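Local coordinates for CcbJ (Streptomyces caelestis, PDB 4HGZ), which probably transfers a methyl group from S-adenosyl-L-methionine to a nitrogen atom of its substrate, as a methyltransferase of the AdoMet-dependent class, at residues E188-T192 with A193-E197; R258-A261 with S262-Y265. All blocks are in the same frame, centred on the assembly; numbering follows the deposited sequence.

Contact 1 of 2, residues E188-T192 with A193-E197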
loop_
_atom_site.group_PDB
_atom_site.type_symbol
_atom_site.label_atom_id
_atom_site.label_comp_id
_atom_site.label_asym_id
_atom_site.label_seq_id
_atom_site.Cartn_x
_atom_site.Cartn_y
_atom_site.Cartn_z
ATOM N N GLU C 188 -3.516 5.359 20.971
ATOM C CA GLU C 188 -4.282 4.594 21.952
ATOM C C GLU C 188 -5.649 5.200 22.264
ATOM O O GLU C 188 -5.849 6.395 22.106
ATOM C CB GLU C 188 -3.484 4.462 23.244
ATOM C CG GLU C 188 -4.202 3.651 24.313
ATOM C CD GLU C 188 -4.287 2.185 23.953
ATOM O OE1 GLU C 188 -3.263 1.480 24.102
ATOM O OE2 GLU C 188 -5.374 1.740 23.525
ATOM N N LEU C 189 -6.589 4.379 22.719
ATOM C CA LEU C 189 -7.910 4.881 23.117
ATOM C C LEU C 189 -8.177 4.716 24.608
ATOM O O LEU C 189 -7.733 3.752 25.218
ATOM C CB LEU C 189 -9.017 4.147 22.365
ATOM C CG LEU C 189 -8.835 3.904 20.879
ATOM C CD1 LEU C 189 -9.944 2.976 20.416
ATOM C CD2 LEU C 189 -8.871 5.218 20.128
ATOM N N GLU C 190 -8.916 5.656 25.184
ATOM C CA GLU C 190 -9.409 5.542 26.555
ATOM C C GLU C 190 -10.878 5.902 26.521
ATOM O O GLU C 190 -11.369 6.405 25.517
ATOM C CB GLU C 190 -8.734 6.541 27.492
ATOM C CG GLU C 190 -7.226 6.539 27.543
ATOM C CD GLU C 190 -6.712 7.577 28.537
ATOM O OE1 GLU C 190 -7.440 7.868 29.514
ATOM O OE2 GLU C 190 -5.594 8.107 28.348
ATOM N N ASP C 191 -11.567 5.702 27.636
ATOM C CA ASP C 191 -12.996 5.995 27.698
ATOM C C ASP C 191 -13.295 7.459 27.373
ATOM O O ASP C 191 -14.291 7.764 26.718
ATOM C CB ASP C 191 -13.566 5.632 29.077
ATOM C CG ASP C 191 -13.054 4.288 29.592
ATOM O OD1 ASP C 191 -12.073 3.766 29.024
ATOM O OD2 ASP C 191 -13.628 3.757 30.570
ATOM N N THR C 192 -12.429 8.359 27.827
ATOM C CA THR C 192 -12.697 9.795 27.723
ATOM C C THR C 192 -11.611 10.578 26.979
ATOM O O THR C 192 -11.592 11.802 27.026
ATOM C CB THR C 192 -12.870 10.446 29.123
ATOM O OG1 THR C 192 -11.613 10.449 29.808
ATOM C CG2 THR C 192 -13.923 9.701 29.977
ATOM N N ALA C 193 -10.701 9.885 26.306
ATOM C CA ALA C 193 -9.677 10.573 25.536
ATOM C C ALA C 193 -9.088 9.658 24.479
ATOM O O ALA C 193 -9.117 8.437 24.627
ATOM C CB ALA C 193 -8.577 11.094 26.451
ATOM N N VAL C 194 -8.564 10.252 23.414
ATOM C CA VAL C 194 -7.824 9.496 22.421
ATOM C C VAL C 194 -6.420 10.066 22.315
ATOM O O VAL C 194 -6.220 11.281 22.406
ATOM C CB VAL C 194 -8.502 9.523 21.038
ATOM C CG1 VAL C 194 -9.961 9.127 21.167
ATOM C CG2 VAL C 194 -8.401 10.898 20.435
ATOM N N HIS C 195 -5.455 9.170 22.145
ATOM C CA HIS C 195 -4.070 9.539 21.930
ATOM C C HIS C 195 -3.708 9.288 20.476
ATOM O O HIS C 195 -3.809 8.162 19.982
ATOM C CB HIS C 195 -3.154 8.733 22.856
ATOM C CG HIS C 195 -3.440 8.942 24.311
ATOM N ND1 HIS C 195 -2.576 9.607 25.153
ATOM C CD2 HIS C 195 -4.509 8.594 25.068
ATOM C CE1 HIS C 195 -3.092 9.648 26.371
ATOM N NE2 HIS C 195 -4.265 9.040 26.345
ATOM N N LEU C 196 -3.294 10.348 19.793
ATOM C CA LEU C 196 -2.954 10.275 18.374
ATOM C C LEU C 196 -1.535 10.787 18.154
ATOM O O LEU C 196 -0.923 11.349 19.060
ATOM C CB LEU C 196 -3.939 11.125 17.571
ATOM C CG LEU C 196 -5.373 10.926 18.057
ATOM C CD1 LEU C 196 -6.294 12.062 17.634
ATOM C CD2 LEU C 196 -5.884 9.601 17.540
ATOM N N GLU C 197 -1.022 10.610 16.941
ATOM C CA GLU C 197 0.315 11.089 16.608
ATOM C C GLU C 197 0.336 11.693 15.227
ATOM O O GLU C 197 -0.148 11.086 14.274
ATOM C CB GLU C 197 1.336 9.956 16.672
ATOM C CG GLU C 197 2.742 10.415 16.379
ATOM C CD GLU C 197 3.791 9.459 16.918
ATOM O OE1 GLU C 197 4.073 8.445 16.243
ATOM O OE2 GLU C 197 4.338 9.728 18.014
#
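The side chains of His195 and Glu190 meet near the turn of a beta hairpin. His195 NE2 donates to Glu190 OE2 over 2.6 Å. This oxygen is met on its anti side, with the donor tilted out of the carboxylate plane, but lies close to the imidazole plane. It meets the ring at its edge, and the carboxylate and ring planes are 20° apart. The Glu190 chain runs extended beyond CG (chi2 -179°), which carries the carboxylate across the hairpin to the ring. The other nitrogen, ND1, is hydrogen-bonded to His212 NE2, so both nitrogens of this buried ring are held and its rotation is fixed.

The backbones of the two arms pair tightly. Glu188 and His195 form an antiparallel hydrogen-bonded pair, with His195 N to Glu188 O at 2.8 Å and Glu188 N to His195 O at 3.0 Å. Glu190 N to Ala193 O, 2.8 Å, is the bond nearest the turn. Between these bonds, Leu189 and Val194 form a non-hydrogen-bonded pair. Its side chains lie on the sheet face away from His195 and touch lightly, Leu189 CD2 to Val194 CG1 at 4.2 Å. Lys200 and His211 of the second subunit pack on them. Asp191 and Thr192 form the exposed end of the loop.

Glu188 OE2 takes the N-H of Leu189 and a salt bridge from the same Lys200. Pro41 and Ala44 pack against the His195 side chain. The hairpin joins strands 181-189 and 193-202 of the antiparallel four-stranded sheet, and strand 207-216 runs along the other side of 193-202.

Contact 2 of 2, residues R258-A261 with S262-Y265. With SO4 (sulfate ion), chain S.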
loop_
_atom_site.group_PDB
_atom_site.type_symbol
_atom_site.label_atom_id
_atom_site.label_comp_id
_atom_site.label_asym_id
_atom_site.label_seq_id
_atom_site.Cartn_x
_atom_site.Cartn_y
_atom_site.Cartn_z
ATOM N N ARG C 258 15.436 -13.088 19.323
ATOM C CA ARG C 258 16.200 -12.942 18.093
ATOM C C ARG C 258 15.863 -11.634 17.358
ATOM O O ARG C 258 14.703 -11.299 17.155
ATOM C CB ARG C 258 15.950 -14.143 17.182
ATOM C CG ARG C 258 17.129 -14.518 16.292
ATOM C CD ARG C 258 16.705 -15.431 15.147
ATOM N NE ARG C 258 16.195 -14.663 14.012
ATOM C CZ ARG C 258 15.665 -15.201 12.918
ATOM N NH1 ARG C 258 15.566 -16.518 12.805
ATOM N NH2 ARG C 258 15.230 -14.420 11.935
ATOM N N PHE C 259 16.892 -10.896 16.969
ATOM C CA PHE C 259 16.719 -9.665 16.215
ATOM C C PHE C 259 16.689 -9.986 14.738
ATOM O O PHE C 259 17.585 -10.661 14.229
ATOM C CB PHE C 259 17.894 -8.735 16.492
ATOM C CG PHE C 259 17.934 -7.511 15.616
ATOM C CD1 PHE C 259 17.012 -6.481 15.788
ATOM C CD2 PHE C 259 18.918 -7.369 14.643
ATOM C CE1 PHE C 259 17.061 -5.331 14.999
ATOM C CE2 PHE C 259 18.975 -6.221 13.850
ATOM C CZ PHE C 259 18.045 -5.202 14.029
ATOM N N ASP C 260 15.665 -9.506 14.043
ATOM C CA ASP C 260 15.606 -9.691 12.598
ATOM C C ASP C 260 14.939 -8.513 11.910
ATOM O O ASP C 260 14.436 -7.593 12.562
ATOM C CB ASP C 260 14.866 -10.979 12.245
ATOM C CG ASP C 260 13.399 -10.929 12.624
ATOM O OD1 ASP C 260 12.808 -9.829 12.576
ATOM O OD2 ASP C 260 12.834 -11.990 12.966
ATOM N N ALA C 261 14.908 -8.573 10.586
ATOM C CA ALA C 261 14.446 -7.472 9.765
ATOM C C ALA C 261 13.117 -6.893 10.230
ATOM O O ALA C 261 12.867 -5.699 10.051
ATOM C CB ALA C 261 14.360 -7.904 8.301
ATOM N N SER C 262 12.261 -7.724 10.820
ATOM C CA SER C 262 10.941 -7.244 11.216
ATOM C C SER C 262 10.883 -6.699 12.644
ATOM O O SER C 262 9.827 -6.272 13.107
ATOM C CB SER C 262 9.894 -8.337 11.037
ATOM O OG SER C 262 10.042 -9.319 12.037
ATOM N N SER C 263 12.015 -6.696 13.339
ATOM C CA SER C 263 12.033 -6.230 14.711
ATOM C C SER C 263 11.829 -4.727 14.739
ATOM O O SER C 263 12.543 -3.983 14.062
ATOM C CB SER C 263 13.355 -6.589 15.386
ATOM O OG SER C 263 13.546 -7.993 15.469
ATOM N N ARG C 264 10.859 -4.273 15.522
ATOM C CA ARG C 264 10.597 -2.844 15.611
ATOM C C ARG C 264 11.745 -2.109 16.317
ATOM O O ARG C 264 12.061 -0.959 15.990
ATOM C CB ARG C 264 9.243 -2.579 16.273
ATOM C CG ARG C 264 8.040 -2.808 15.335
ATOM C CD ARG C 264 6.702 -2.738 16.070
ATOM N NE ARG C 264 6.683 -1.721 17.126
ATOM C CZ ARG C 264 6.463 -0.421 16.928
ATOM N NH1 ARG C 264 6.244 0.038 15.696
ATOM N NH2 ARG C 264 6.464 0.421 17.965
ATOM N N TYR C 265 12.395 -2.790 17.251
ATOM C CA TYR C 265 13.515 -2.191 17.978
ATOM C C TYR C 265 14.715 -3.104 17.984
ATOM O O TYR C 265 14.629 -4.263 17.592
ATOM C CB TYR C 265 13.117 -1.883 19.430
ATOM C CG TYR C 265 12.234 -0.679 19.523
ATOM C CD1 TYR C 265 12.775 0.585 19.753
ATOM C CD2 TYR C 265 10.859 -0.787 19.346
ATOM C CE1 TYR C 265 11.965 1.707 19.826
ATOM C CE2 TYR C 265 10.040 0.338 19.408
ATOM C CZ TYR C 265 10.604 1.578 19.648
ATOM O OH TYR C 265 9.809 2.691 19.715
HETATM S S SO4 S . 13.623 -16.385 19.616
HETATM O O1 SO4 S . 12.898 -17.594 19.997
HETATM O O2 SO4 S . 14.231 -16.583 18.302
HETATM O O3 SO4 S . 12.691 -15.253 19.556
HETATM O O4 SO4 S . 14.676 -16.147 20.599
#
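A type I beta turn from Asp260 to Ser263 forms this contact, in the surface loop between strands 245-251 and 265-272. The turn is closed by Ser263 N to Asp260 O, 2.7 Å, with the donor above the carbonyl plane. In return, Ser263 OG accepts from Asp260 N over 3.0 Å, in an almost straight bond (177°).

Asp260 also holds the middle of the turn with its side chain. OD1 accepts from Ser262 N at 2.8 Å and from Ser262 OG at 2.9 Å. The hydroxyl comes on the syn side and the amide on the anti side, both from the same face of the carboxylate. With chi1 at 66°, CG of Asp260 sits between its backbone N and carbonyl carbon, which turns the carboxylate toward Ser262. The second oxygen, OD2, lies near Arg258 NH2, a pairing of charges alone.

Phe259 flanks the turn. Its CD1 meets Ser263 CB at 3.7 Å, and its ring edge faces the carbonyl oxygen of Tyr265. A sulfate, probably from the crystallisation liquor, takes a weak hydrogen bond from Arg258 N and a hydrogen bond from Arg257 NE of the fourth subunit.

Leu204 of the third subunit packs on Phe259 and Pro203 of that subunit on Ala261. Asn172, just after strand 164-171, bonds to Ser263 O, and the chain then enters strand 265-272 of the seven-stranded mixed sheet.

From the N terminus, contact 1 comes first. It closes the tight hairpin loop between strands 181-189 and 193-202. The chain then completes the four-stranded antiparallel sheet with strands 207-216 and 221-229. Helix 233-242 and strand 245-251 follow, and contact 2 closes its turn in the loop before strand 265-272. The two contacts are in series, so they neither nest nor cross. The centres of contact 1 and contact 2 are about 27 Å apart. The nearest atoms of contact 1 and contact 2 are about 9 Å apart, so they do not touch. Contact 1 belongs to the antiparallel sheet. Contact 2 lies in the connection between the two antiparallel strands at one side of the mixed sheet.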